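Local coordinates for hypothetical protein BA_2335 (Bacillus anthracis, PDB 4H4N) that is of unknown function but folds as a small all-beta domain in which a two-stranded antiparallel ribbon packs on a three-stranded antiparallel sheet, at residues A[19-25]-A[54-60]; A[11-15]-A[41-45]. All blocks are in the same frame, centred on the assembly; numbering follows the deposited sequence.

Contact 1. Residues A[19-25]-A[54-60]; sequences LKVTFFG and YTKYETE. With SO4 (sulfate ion), chain F.
K20, T22 and F24 form the hydrogen-bonded antiparallel pairs with E60, E58 and K56, the short strand axes running 4.7 Å apart at 157°. The ladder ends in a classic beta bulge: F24 O receives T55 N at 2.9 Å and, weakly, K56 N, so two residues face one.

V21 and F23 are buried on the face they share with Y57 and T59. The F23 ring turns an edge to one face of the Y54 ring in a T-shaped stack, its CD1 3.6 Å from Y54 CG and the planes 62° apart. F23 CD1 also touches CB of Y57, and V21 CG2 lies beside T59 CG2.

On the other face the F24 ring, its CG anti to the carbonyl carbon (chi1 -65°), reaches along the neighbouring strand, bringing CE2 within 3.7 Å of E58 CG. K56 passes CE by F24 CD2 and continues to a salt bridge, NZ to E58 OE2 at 2.7 Å, which uses the anti lone pair of that oxygen. Farther along, one water links K20 O, T22 OG1 and E60 OE1; T22 OG1 also bonds OD1 of N33, while E60 OE2 pairs with R62. In the conformer described K20 NZ reaches a sulfate, probably from the crystallisation liquor, that R62 also binds.

Strand 17-24 is the middle of its sheet, bonded to strand 30-38 along its other edge, and F11 of strand 9-13 packs on V21 and T59.

Contact 2. Residues A[11-15]-A[41-45]; sequences FKVPP and STPKC
V13 O is gripped by K44 N, at 3.1 Å, and by the side-chain amide ND2 of N38, while the CA of P43 adds a longer CH contact. The reciprocal bond from V13 N to K44 O is shorter and almost straight, 2.8 Å with 176° at the hydrogen, making V13 and K44 the hydrogen-bonded pair at one end of a two-stranded antiparallel ribbon. K12 and C45 follow as a non-hydrogen-bonded pair, and there F11 O takes a CA-H contact from C45.

Beyond V13 the prolines carry the contact in place of further backbone bonds. CB and CG of P15 rest on the chain at S41 and T42, with CB 3.4 Å from S41 O, and CG also meets CD of P43. K12 sends its CG opposite its own backbone N (chi1 -178°), which sets CG and CD beside P43 CB before the chain bends away. T42 O also bonds ND2 of N38, so this one amide ties both segments to strand 30-38. V13 turns inward onto L19 and I36.

C45 SG, joined covalently to a beta-mercaptoethanol probably acquired from the crystallisation liquor, lies 3.8 Å from F11 O.

In the fold
The two contacts are the pairings of different sheets, and F11 joins them. From the ribbon of contact 2 its side chain drops onto contact 1, with CB 3.5 Å from L19 CD2 and its ring edge-to-face with Y57. Contact 1 lies nearer the centre of the chain and is the longer pairing, with L19, V21 and F23 buried and charged groups, water and sulfate on its other face. Contact 2 is more peripheral: most of its touching residues are exposed, and it buries 351 Å² between its segments against 665 Å² in contact 1. The segments alternate along the chain, so the two pairings cross in sequence within one small domain.

Contact 1. Residues A[19-25]-A[54-60]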
loop_
_atom_site.group_PDB
_atom_site.type_symbol
_atom_site.label_atom_id
_atom_site.label_comp_id
_atom_site.label_asym_id
_atom_site.label_seq_id
_atom_site.Cartn_x
_atom_site.Cartn_y
_atom_site.Cartn_z
ATOM N N LEU A 19 -3.394 3.594 -2.790
ATOM C CA LEU A 19 -3.035 2.202 -2.609
ATOM C C LEU A 19 -3.006 1.903 -1.115
ATOM O O LEU A 19 -2.335 2.595 -0.353
ATOM C CB LEU A 19 -1.672 1.915 -3.208
ATOM C CG LEU A 19 -1.319 0.421 -3.315
ATOM C CD1 LEU A 19 -2.101 -0.267 -4.425
ATOM C CD2 LEU A 19 0.178 0.235 -3.486
ATOM N N LYS A 20 -3.736 0.871 -0.709
ATOM C CA LYS A 20 -3.815 0.429 0.679
ATOM C C LYS A 20 -3.098 -0.905 0.793
ATOM O O LYS A 20 -3.508 -1.865 0.149
ATOM C CB LYS A 20 -5.273 0.288 1.106
ATOM C CG LYS A 20 -6.090 1.581 1.009
ATOM C CD LYS A 20 -7.501 1.397 1.579
ATOM C CE LYS A 20 -8.284 2.695 1.648
ATOM N NZ LYS A 20 -9.529 2.539 2.456
ATOM N N VAL A 21 -2.062 -0.963 1.626
ATOM C CA VAL A 21 -1.252 -2.151 1.814
ATOM C C VAL A 21 -1.574 -2.713 3.198
ATOM O O VAL A 21 -1.444 -2.013 4.194
ATOM C CB VAL A 21 0.251 -1.819 1.724
ATOM C CG1 VAL A 21 1.090 -3.078 1.857
ATOM C CG2 VAL A 21 0.572 -1.073 0.421
ATOM N N THR A 22 -2.018 -3.961 3.245
ATOM C CA THR A 22 -2.316 -4.637 4.494
ATOM C C THR A 22 -1.271 -5.706 4.747
ATOM O O THR A 22 -0.995 -6.528 3.883
ATOM C CB THR A 22 -3.714 -5.277 4.444
ATOM O OG1 THR A 22 -4.687 -4.277 4.145
ATOM C CG2 THR A 22 -4.055 -5.910 5.772
ATOM N N PHE A 23 -0.693 -5.680 5.940
ATOM C CA PHE A 23 0.286 -6.667 6.378
ATOM C C PHE A 23 -0.404 -7.700 7.249
ATOM O O PHE A 23 -1.185 -7.348 8.138
ATOM C CB PHE A 23 1.401 -5.979 7.183
ATOM C CG PHE A 23 2.260 -5.064 6.343
ATOM C CD1 PHE A 23 3.314 -5.569 5.614
ATOM C CD2 PHE A 23 2.016 -3.714 6.263
ATOM C CE1 PHE A 23 4.120 -4.741 4.834
ATOM C CE2 PHE A 23 2.810 -2.884 5.479
ATOM C CZ PHE A 23 3.859 -3.405 4.771
ATOM N N PHE A 24 -0.102 -8.969 6.997
ATOM C CA PHE A 24 -0.720 -10.106 7.667
ATOM C C PHE A 24 0.317 -10.953 8.363
ATOM O O PHE A 24 1.463 -11.044 7.933
ATOM C CB PHE A 24 -1.442 -11.006 6.643
ATOM C CG PHE A 24 -2.611 -10.351 5.955
ATOM C CD1 PHE A 24 -3.891 -10.413 6.479
ATOM C CD2 PHE A 24 -2.430 -9.638 4.774
ATOM C CE1 PHE A 24 -4.952 -9.806 5.839
ATOM C CE2 PHE A 24 -3.500 -9.042 4.140
ATOM C CZ PHE A 24 -4.762 -9.142 4.664
ATOM N N GLY A 25 -0.116 -11.621 9.431
ATOM C CA GLY A 25 0.725 -12.540 10.169
ATOM C C GLY A 25 0.439 -13.996 9.840
ATOM O O GLY A 25 -0.283 -14.325 8.900
ATOM N N TYR A 54 6.301 -9.138 9.262
ATOM C CA TYR A 54 5.085 -9.609 8.599
ATOM C C TYR A 54 5.331 -10.921 7.886
ATOM O O TYR A 54 6.459 -11.284 7.591
ATOM C CB TYR A 54 4.571 -8.550 7.585
ATOM C CG TYR A 54 5.422 -8.418 6.343
ATOM C CD1 TYR A 54 6.546 -7.614 6.329
ATOM C CD2 TYR A 54 5.116 -9.129 5.196
ATOM C CE1 TYR A 54 7.329 -7.515 5.199
ATOM C CE2 TYR A 54 5.895 -9.032 4.056
ATOM C CZ TYR A 54 6.999 -8.234 4.060
ATOM O OH TYR A 54 7.777 -8.158 2.926
ATOM N N THR A 55 4.243 -11.619 7.597
ATOM C CA THR A 55 4.281 -12.850 6.842
ATOM C C THR A 55 3.988 -12.615 5.355
ATOM O O THR A 55 4.697 -13.149 4.495
ATOM C CB THR A 55 3.324 -13.867 7.468
ATOM O OG1 THR A 55 3.723 -14.104 8.834
ATOM C CG2 THR A 55 3.318 -15.144 6.704
ATOM N N LYS A 56 2.945 -11.848 5.064
ATOM C CA LYS A 56 2.685 -11.445 3.682
ATOM C C LYS A 56 1.971 -10.105 3.716
ATOM O O LYS A 56 1.540 -9.647 4.772
ATOM C CB LYS A 56 1.825 -12.444 2.907
ATOM C CG LYS A 56 0.399 -12.498 3.367
ATOM C CD LYS A 56 -0.505 -13.117 2.310
ATOM C CE LYS A 56 -1.955 -13.097 2.752
ATOM N NZ LYS A 56 -2.836 -13.633 1.664
ATOM N N TYR A 57 1.905 -9.458 2.554
ATOM C CA TYR A 57 1.070 -8.287 2.403
ATOM C C TYR A 57 0.151 -8.495 1.210
ATOM O O TYR A 57 0.412 -9.311 0.330
ATOM C CB TYR A 57 1.892 -6.987 2.261
ATOM C CG TYR A 57 2.691 -6.885 1.001
ATOM C CD1 TYR A 57 2.090 -6.491 -0.180
ATOM C CD2 TYR A 57 4.034 -7.174 0.976
ATOM C CE1 TYR A 57 2.790 -6.430 -1.370
ATOM C CE2 TYR A 57 4.761 -7.093 -0.213
ATOM C CZ TYR A 57 4.131 -6.717 -1.381
ATOM O OH TYR A 57 4.859 -6.641 -2.551
ATOM N N GLU A 58 -0.927 -7.728 1.200
ATOM C CA GLU A 58 -1.815 -7.628 0.041
ATOM C C GLU A 58 -2.095 -6.154 -0.196
ATOM O O GLU A 58 -1.933 -5.326 0.690
ATOM C CB GLU A 58 -3.125 -8.377 0.256
ATOM C CG GLU A 58 -2.958 -9.843 0.543
ATOM C CD GLU A 58 -2.521 -10.704 -0.638
ATOM O OE1 GLU A 58 -2.399 -10.220 -1.778
ATOM O OE2 GLU A 58 -2.300 -11.911 -0.394
ATOM N N THR A 59 -2.510 -5.824 -1.404
ATOM C CA THR A 59 -2.803 -4.462 -1.779
ATOM C C THR A 59 -4.205 -4.312 -2.333
ATOM O O THR A 59 -4.777 -5.235 -2.926
ATOM C CB THR A 59 -1.793 -3.932 -2.818
ATOM O OG1 THR A 59 -1.912 -4.674 -4.029
ATOM C CG2 THR A 59 -0.380 -4.037 -2.317
ATOM N N GLU A 60 -4.734 -3.109 -2.170
ATOM C CA GLU A 60 -6.010 -2.684 -2.707
ATOM C C GLU A 60 -5.840 -1.297 -3.295
ATOM O O GLU A 60 -5.126 -0.474 -2.746
ATOM C CB GLU A 60 -7.077 -2.563 -1.591
ATOM C CG GLU A 60 -7.481 -3.858 -0.977
ATOM C CD GLU A 60 -8.310 -3.648 0.254
ATOM O OE1 GLU A 60 -7.735 -3.193 1.275
ATOM O OE2 GLU A 60 -9.519 -3.986 0.243
HETATM S S SO4 F . -11.942 -0.467 3.297
HETATM O O1 SO4 F . -13.074 0.278 2.760
HETATM O O2 SO4 F . -10.770 0.400 3.279
HETATM O O3 SO4 F . -11.689 -1.664 2.503
HETATM O O4 SO4 F . -12.241 -0.856 4.673
HETATM O O HOH W 1 -5.027 -3.682 1.566
#

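Contact 2. Residues A[11-15]-A[41-45]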
loop_
_atom_site.group_PDB
_atom_site.type_symbol
_atom_site.label_atom_id
_atom_site.label_comp_id
_atom_site.label_asym_id
_atom_site.label_seq_id
_atom_site.Cartn_x
_atom_site.Cartn_y
_atom_site.Cartn_z
ATOM N N PHE A 11 6.030 0.090 -4.341
ATOM C CA PHE A 11 4.655 -0.041 -4.804
ATOM C C PHE A 11 4.356 0.940 -5.922
ATOM O O PHE A 11 4.763 2.082 -5.877
ATOM C CB PHE A 11 3.681 0.230 -3.657
ATOM C CG PHE A 11 3.783 -0.756 -2.567
ATOM C CD1 PHE A 11 3.138 -1.969 -2.678
ATOM C CD2 PHE A 11 4.539 -0.506 -1.448
ATOM C CE1 PHE A 11 3.250 -2.924 -1.698
ATOM C CE2 PHE A 11 4.641 -1.446 -0.444
ATOM C CZ PHE A 11 4.004 -2.660 -0.576
ATOM N N LYS A 12 3.631 0.475 -6.925
ATOM C CA LYS A 12 3.167 1.340 -8.000
ATOM C C LYS A 12 1.743 1.755 -7.680
ATOM O O LYS A 12 0.855 0.917 -7.543
ATOM C CB LYS A 12 3.211 0.623 -9.342
ATOM C CG LYS A 12 2.788 1.507 -10.496
ATOM C CD LYS A 12 3.107 0.877 -11.834
ATOM C CE LYS A 12 2.329 -0.402 -12.063
ATOM N NZ LYS A 12 2.690 -1.056 -13.326
ATOM N N VAL A 13 1.513 3.043 -7.571
ATOM C CA VAL A 13 0.204 3.563 -7.267
ATOM C C VAL A 13 -0.406 4.051 -8.573
ATOM O O VAL A 13 0.159 4.913 -9.236
ATOM C CB VAL A 13 0.240 4.684 -6.245
ATOM C CG1 VAL A 13 -1.170 5.067 -5.834
ATOM C CG2 VAL A 13 1.084 4.282 -5.030
ATOM N N PRO A 14 -1.566 3.516 -8.967
ATOM C CA PRO A 14 -2.152 3.968 -10.223
ATOM C C PRO A 14 -2.568 5.427 -10.183
ATOM O O PRO A 14 -2.673 6.028 -9.110
ATOM C CB PRO A 14 -3.381 3.057 -10.383
ATOM C CG PRO A 14 -3.091 1.868 -9.566
ATOM C CD PRO A 14 -2.310 2.385 -8.392
ATOM N N PRO A 15 -2.804 6.017 -11.353
ATOM C CA PRO A 15 -3.253 7.396 -11.409
ATOM C C PRO A 15 -4.486 7.673 -10.576
ATOM O O PRO A 15 -5.402 6.851 -10.518
ATOM C CB PRO A 15 -3.593 7.596 -12.900
ATOM C CG PRO A 15 -2.746 6.595 -13.614
ATOM C CD PRO A 15 -2.730 5.417 -12.695
ATOM N N SER A 41 -1.954 12.012 -12.834
ATOM C CA SER A 41 -2.620 11.298 -13.910
ATOM C C SER A 41 -1.787 10.166 -14.488
ATOM O O SER A 41 -2.254 9.492 -15.411
ATOM C CB SER A 41 -2.984 12.264 -15.038
ATOM O OG SER A 41 -1.837 12.718 -15.727
ATOM N N THR A 42 -0.590 9.962 -13.939
ATOM C CA THR A 42 0.340 8.938 -14.354
ATOM C C THR A 42 0.650 8.054 -13.148
ATOM O O THR A 42 0.549 8.507 -12.010
ATOM C CB THR A 42 1.649 9.601 -14.873
ATOM O OG1 THR A 42 2.116 10.544 -13.901
ATOM C CG2 THR A 42 1.388 10.320 -16.179
ATOM N N PRO A 43 1.049 6.790 -13.381
ATOM C CA PRO A 43 1.401 5.926 -12.248
ATOM C C PRO A 43 2.647 6.429 -11.575
ATOM O O PRO A 43 3.509 7.052 -12.212
ATOM C CB PRO A 43 1.658 4.555 -12.891
ATOM C CG PRO A 43 1.311 4.685 -14.340
ATOM C CD PRO A 43 1.201 6.113 -14.680
ATOM N N LYS A 44 2.751 6.174 -10.281
ATOM C CA LYS A 44 3.892 6.624 -9.520
ATOM C C LYS A 44 4.354 5.556 -8.549
ATOM O O LYS A 44 3.544 4.906 -7.908
ATOM C CB LYS A 44 3.536 7.913 -8.793
ATOM C CG LYS A 44 3.358 9.090 -9.748
ATOM C CD LYS A 44 4.665 9.475 -10.441
ATOM C CE LYS A 44 4.423 10.272 -11.714
ATOM N NZ LYS A 44 4.129 9.420 -12.878
ATOM N N CYS A 45 5.665 5.375 -8.444
ATOM C CA CYS A 45 6.239 4.404 -7.536
ATOM C C CYS A 45 6.609 5.095 -6.231
ATOM O O CYS A 45 7.141 6.202 -6.229
ATOM C CB CYS A 45 7.482 3.764 -8.191
ATOM S SG CYS A 45 8.266 2.446 -7.252
#